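Local coordinates for uncharacterized hypothetical protein (Parabacteroides merdae, PDB 4EI0) that is of unknown function, a two-part, mainly beta-sheet protein of the DUF4466 family from a gut bacterium, at residues D204-Y218 / N269-W281. Numbering follows the deposited sequence.
Sequences DLSHAFYTSSSPKEY and NYILGLKEEAGAW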
loop_
_atom_site.group_PDB
_atom_site.type_symbol
_atom_site.label_atom_id
_atom_site.label_comp_id
_atom_site.label_asym_id
_atom_site.label_seq_id
_atom_site.Cartn_x
_atom_site.Cartn_y
_atom_site.Cartn_z
ATOM N N ASP B 204 7.078 19.192 54.983
ATOM C CA ASP B 204 7.625 20.529 54.638
ATOM C C ASP B 204 8.983 20.469 53.893
ATOM O O ASP B 204 9.310 21.392 53.171
ATOM C CB ASP B 204 7.765 21.456 55.871
ATOM C CG ASP B 204 8.711 20.896 56.963
ATOM O OD1 ASP B 204 9.062 19.684 56.954
ATOM O OD2 ASP B 204 9.108 21.692 57.846
ATOM N N LEU B 205 9.761 19.409 54.112
ATOM C CA LEU B 205 11.035 19.181 53.405
ATOM C C LEU B 205 10.801 18.162 52.280
ATOM O O LEU B 205 11.136 18.407 51.120
ATOM C CB LEU B 205 12.107 18.680 54.380
ATOM C CG LEU B 205 12.362 19.489 55.680
ATOM C CD1 LEU B 205 13.539 18.864 56.404
ATOM C CD2 LEU B 205 12.631 20.989 55.485
ATOM N N SER B 206 10.201 17.016 52.610
ATOM C CA SER B 206 9.864 16.003 51.599
ATOM C C SER B 206 11.101 15.668 50.687
ATOM O O SER B 206 12.222 15.523 51.187
ATOM C CB SER B 206 8.638 16.498 50.823
ATOM O OG SER B 206 8.358 15.702 49.714
ATOM N N HIS B 207 10.896 15.567 49.378
ATOM C CA HIS B 207 11.981 15.376 48.410
ATOM C C HIS B 207 12.736 16.679 48.215
ATOM O O HIS B 207 12.157 17.646 47.818
ATOM C CB HIS B 207 11.401 14.903 47.103
ATOM C CG HIS B 207 10.693 13.552 47.182
ATOM N ND1 HIS B 207 11.355 12.390 47.235
ATOM C CD2 HIS B 207 9.346 13.225 47.150
ATOM C CE1 HIS B 207 10.490 11.378 47.250
ATOM N NE2 HIS B 207 9.255 11.887 47.192
ATOM N N ALA B 208 14.037 16.718 48.506
ATOM C CA ALA B 208 14.802 17.955 48.556
ATOM C C ALA B 208 16.066 17.866 47.732
ATOM O O ALA B 208 16.612 16.765 47.544
ATOM C CB ALA B 208 15.131 18.323 49.996
ATOM N N PHE B 209 16.507 19.007 47.204
ATOM C CA PHE B 209 17.816 19.137 46.549
ATOM C C PHE B 209 18.596 20.149 47.365
ATOM O O PHE B 209 18.118 21.255 47.661
ATOM C CB PHE B 209 17.748 19.684 45.136
ATOM C CG PHE B 209 17.272 18.717 44.079
ATOM C CD1 PHE B 209 17.199 17.346 44.280
ATOM C CD2 PHE B 209 16.959 19.211 42.811
ATOM C CE1 PHE B 209 16.797 16.492 43.247
ATOM C CE2 PHE B 209 16.528 18.378 41.793
ATOM C CZ PHE B 209 16.475 16.999 42.002
ATOM N N TYR B 210 19.806 19.770 47.755
ATOM C CA TYR B 210 20.677 20.628 48.535
ATOM C C TYR B 210 21.998 20.806 47.826
ATOM O O TYR B 210 22.365 20.027 46.975
ATOM C CB TYR B 210 20.954 20.011 49.882
ATOM C CG TYR B 210 19.738 19.712 50.668
ATOM C CD1 TYR B 210 18.913 20.743 51.100
ATOM C CD2 TYR B 210 19.404 18.409 51.026
ATOM C CE1 TYR B 210 17.809 20.490 51.875
ATOM C CE2 TYR B 210 18.286 18.146 51.822
ATOM C CZ TYR B 210 17.500 19.198 52.247
ATOM O OH TYR B 210 16.364 18.985 53.027
ATOM N N THR B 211 22.725 21.827 48.229
ATOM C CA THR B 211 23.990 22.195 47.630
ATOM C C THR B 211 24.922 22.703 48.756
ATOM O O THR B 211 24.517 22.720 49.909
ATOM C CB THR B 211 23.759 23.261 46.549
ATOM O OG1 THR B 211 24.857 23.224 45.631
ATOM C CG2 THR B 211 23.625 24.661 47.170
ATOM N N SER B 212 26.161 23.101 48.442
ATOM C CA SER B 212 27.172 23.380 49.483
ATOM C C SER B 212 26.699 24.385 50.527
ATOM O O SER B 212 26.984 24.236 51.701
ATOM C CB SER B 212 28.486 23.887 48.873
ATOM O OG SER B 212 28.298 25.183 48.323
ATOM N N SER B 213 25.976 25.413 50.100
ATOM C CA SER B 213 25.577 26.460 51.027
ATOM C C SER B 213 24.131 26.321 51.496
ATOM O O SER B 213 23.613 27.210 52.117
ATOM C CB SER B 213 25.831 27.825 50.388
ATOM O OG SER B 213 25.192 27.911 49.136
ATOM N N SER B 214 23.463 25.195 51.249
ATOM C CA SER B 214 22.086 25.068 51.749
ATOM C C SER B 214 22.073 25.325 53.269
ATOM O O SER B 214 22.966 24.877 53.960
ATOM C CB SER B 214 21.497 23.686 51.460
ATOM O OG SER B 214 21.354 23.409 50.065
ATOM N N PRO B 215 21.078 26.057 53.791
ATOM C CA PRO B 215 21.105 26.286 55.245
ATOM C C PRO B 215 20.757 25.034 56.050
ATOM O O PRO B 215 19.782 24.345 55.694
ATOM C CB PRO B 215 20.050 27.369 55.466
ATOM C CG PRO B 215 19.574 27.792 54.114
ATOM C CD PRO B 215 19.976 26.760 53.118
ATOM N N LYS B 216 21.539 24.772 57.112
ATOM C CA LYS B 216 21.366 23.613 58.009
ATOM C C LYS B 216 19.896 23.521 58.460
ATOM O O LYS B 216 19.311 22.436 58.495
ATOM C CB LYS B 216 22.348 23.683 59.199
ATOM N N GLU B 217 19.272 24.679 58.671
ATOM C CA GLU B 217 17.853 24.773 59.064
ATOM C C GLU B 217 16.906 23.940 58.165
ATOM O O GLU B 217 15.918 23.418 58.650
ATOM C CB GLU B 217 17.344 26.249 59.040
ATOM C CG GLU B 217 18.372 27.375 58.796
ATOM C CD GLU B 217 17.711 28.732 58.545
ATOM O OE1 GLU B 217 16.680 29.029 59.191
ATOM O OE2 GLU B 217 18.218 29.502 57.693
ATOM N N TYR B 218 17.175 23.843 56.859
ATOM C CA TYR B 218 16.221 23.217 55.922
ATOM C C TYR B 218 16.636 21.823 55.499
ATOM O O TYR B 218 16.036 21.262 54.572
ATOM C CB TYR B 218 16.005 24.102 54.678
ATOM C CG TYR B 218 15.405 25.429 55.038
ATOM C CD1 TYR B 218 14.121 25.496 55.588
ATOM C CD2 TYR B 218 16.126 26.610 54.874
ATOM C CE1 TYR B 218 13.565 26.704 55.960
ATOM C CE2 TYR B 218 15.578 27.827 55.236
ATOM C CZ TYR B 218 14.300 27.862 55.783
ATOM O OH TYR B 218 13.748 29.055 56.147
ATOM N N ASN B 269 19.575 28.323 46.890
ATOM C CA ASN B 269 20.571 27.259 47.143
ATOM C C ASN B 269 20.007 25.998 47.800
ATOM O O ASN B 269 20.758 25.171 48.293
ATOM C CB ASN B 269 21.733 27.803 47.959
ATOM C CG ASN B 269 21.280 28.334 49.311
ATOM O OD1 ASN B 269 20.123 28.244 49.666
ATOM N ND2 ASN B 269 22.192 28.908 50.044
ATOM N N TYR B 270 18.689 25.863 47.813
ATOM C CA TYR B 270 18.032 24.610 48.204
ATOM C C TYR B 270 16.648 24.601 47.599
ATOM O O TYR B 270 16.089 25.659 47.330
ATOM C CB TYR B 270 17.924 24.447 49.729
ATOM C CG TYR B 270 16.921 25.408 50.376
ATOM C CD1 TYR B 270 17.257 26.734 50.611
ATOM C CD2 TYR B 270 15.631 25.004 50.683
ATOM C CE1 TYR B 270 16.342 27.623 51.158
ATOM C CE2 TYR B 270 14.714 25.883 51.233
ATOM C CZ TYR B 270 15.080 27.193 51.462
ATOM O OH TYR B 270 14.205 28.089 52.006
ATOM N N ILE B 271 16.099 23.410 47.365
ATOM C CA ILE B 271 14.712 23.224 46.915
ATOM C C ILE B 271 14.049 22.145 47.777
ATOM O O ILE B 271 14.606 21.073 47.971
ATOM C CB ILE B 271 14.637 22.788 45.457
ATOM C CG1 ILE B 271 15.130 23.928 44.535
ATOM C CG2 ILE B 271 13.204 22.366 45.114
ATOM C CD1 ILE B 271 15.202 23.479 43.087
ATOM N N LEU B 272 12.864 22.438 48.282
ATOM C CA LEU B 272 12.074 21.498 49.095
ATOM C C LEU B 272 10.807 21.108 48.326
ATOM O O LEU B 272 10.444 21.758 47.352
ATOM C CB LEU B 272 11.689 22.126 50.454
ATOM C CG LEU B 272 12.840 22.720 51.312
ATOM C CD1 LEU B 272 12.393 23.377 52.590
ATOM C CD2 LEU B 272 13.892 21.668 51.651
ATOM N N GLY B 273 10.138 20.045 48.761
ATOM C CA GLY B 273 8.871 19.646 48.178
ATOM C C GLY B 273 8.842 19.314 46.706
ATOM O O GLY B 273 7.878 19.631 46.019
ATOM N N LEU B 274 9.884 18.667 46.202
ATOM C CA LEU B 274 9.811 18.147 44.875
ATOM C C LEU B 274 8.770 17.028 44.773
ATOM O O LEU B 274 8.536 16.318 45.727
ATOM C CB LEU B 274 11.177 17.643 44.445
ATOM C CG LEU B 274 12.170 18.754 44.184
ATOM C CD1 LEU B 274 13.574 18.137 44.198
ATOM C CD2 LEU B 274 11.871 19.487 42.897
ATOM N N LYS B 275 8.177 16.863 43.596
ATOM C CA LYS B 275 7.234 15.803 43.338
ATOM C C LYS B 275 7.131 15.626 41.870
ATOM O O LYS B 275 7.768 16.344 41.119
ATOM C CB LYS B 275 5.870 16.164 43.923
ATOM C CG LYS B 275 5.315 17.530 43.513
ATOM C CD LYS B 275 3.959 17.816 44.141
ATOM C CE LYS B 275 3.841 19.276 44.551
ATOM N NZ LYS B 275 2.563 19.471 45.250
ATOM N N GLU B 276 6.339 14.653 41.447
ATOM C CA GLU B 276 6.115 14.405 40.073
ATOM C C GLU B 276 5.722 15.727 39.363
ATOM O O GLU B 276 4.888 16.463 39.848
ATOM C CB GLU B 276 5.027 13.362 39.949
ATOM C CG GLU B 276 4.693 12.977 38.520
ATOM C CD GLU B 276 3.867 11.692 38.435
ATOM O OE1 GLU B 276 3.716 10.987 39.454
ATOM O OE2 GLU B 276 3.377 11.389 37.330
ATOM N N GLU B 277 6.361 16.002 38.233
ATOM C CA GLU B 277 6.157 17.191 37.374
ATOM C C GLU B 277 6.883 18.420 37.870
ATOM O O GLU B 277 6.946 19.421 37.167
ATOM C CB GLU B 277 4.670 17.542 37.119
ATOM C CG GLU B 277 3.930 16.484 36.327
ATOM C CD GLU B 277 2.612 17.011 35.720
ATOM O OE1 GLU B 277 2.539 18.163 35.203
ATOM O OE2 GLU B 277 1.622 16.259 35.746
ATOM N N ALA B 278 7.469 18.350 39.051
ATOM C CA ALA B 278 8.323 19.421 39.510
ATOM C C ALA B 278 9.604 19.436 38.679
ATOM O O ALA B 278 9.888 18.541 37.889
ATOM C CB ALA B 278 8.596 19.327 41.017
ATOM N N GLY B 279 10.347 20.510 38.801
ATOM C CA GLY B 279 11.563 20.669 38.026
ATOM C C GLY B 279 12.488 21.672 38.685
ATOM O O GLY B 279 12.077 22.372 39.615
ATOM N N ALA B 280 13.707 21.744 38.172
ATOM C CA ALA B 280 14.652 22.721 38.645
ATOM C C ALA B 280 15.572 23.144 37.528
ATOM O O ALA B 280 16.225 22.296 36.857
ATOM C CB ALA B 280 15.441 22.136 39.773
ATOM N N TRP B 281 15.626 24.426 37.249
ATOM C CA TRP B 281 16.709 24.970 36.403
ATOM C C TRP B 281 17.944 25.084 37.252
ATOM O O TRP B 281 17.869 25.577 38.352
ATOM C CB TRP B 281 16.401 26.341 35.900
ATOM C CG TRP B 281 15.221 26.409 34.962
ATOM C CD1 TRP B 281 13.938 26.805 35.264
ATOM C CD2 TRP B 281 15.217 26.162 33.542
ATOM N NE1 TRP B 281 13.157 26.797 34.153
ATOM C CE2 TRP B 281 13.863 26.407 33.087
ATOM C CE3 TRP B 281 16.157 25.747 32.636
ATOM C CZ2 TRP B 281 13.495 26.271 31.772
ATOM C CZ3 TRP B 281 15.761 25.571 31.310
ATOM C CH2 TRP B 281 14.445 25.828 30.894
#
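Ser214 OG is gripped twice: it donates to Asn269 O at 2.6 Å and accepts the backbone N-H of Thr211 at 2.8 Å. Its chi1 of -64° sets the hydroxyl beside its own backbone N, where it ties the type I turn 211-214 to Asn269, the residue leading into the neighbouring strand. Asn269 adds a longer bond, its ND2 reaching Ser213 OG, which also pairs with Asn231. Strand 207-210, which leads into this turn, runs antiparallel to 270-274, the last strand of its sheet within the chain. Phe209 and Ile271 form a hydrogen-bonded pair, with Phe209 N to Ile271 O at 2.9 Å and Ile271 N to Phe209 O in return. At the far end Gly273 N bonds Leu205 O and Leu274 N bonds His207 O. On one face of the sheet, Leu274 CD1 sits over the centre of the Phe209 ring, 3.5 Å from its centroid, a CH-pi contact; strand 289-299 also touches this ring. On the other face the Tyr270 ring makes an offset stack with Tyr218, from the chain beyond the turn, with centroids 4.7 Å apart and planes at 9°, while Pro215 CD packs against Tyr270 CD1. Were Tyr270 replaced by alanine, the Tyr218 ring would probably lose its stacking partner and be freer to turn. Tyr210 OH bonds Tyr218 O, and Leu272 CD2 lies close to both oxygens. Backbone bonds thus pair the outer strand with its neighbour, the Ser214 hydroxyl joins it to the turn, and aromatic packing adds the chain beyond.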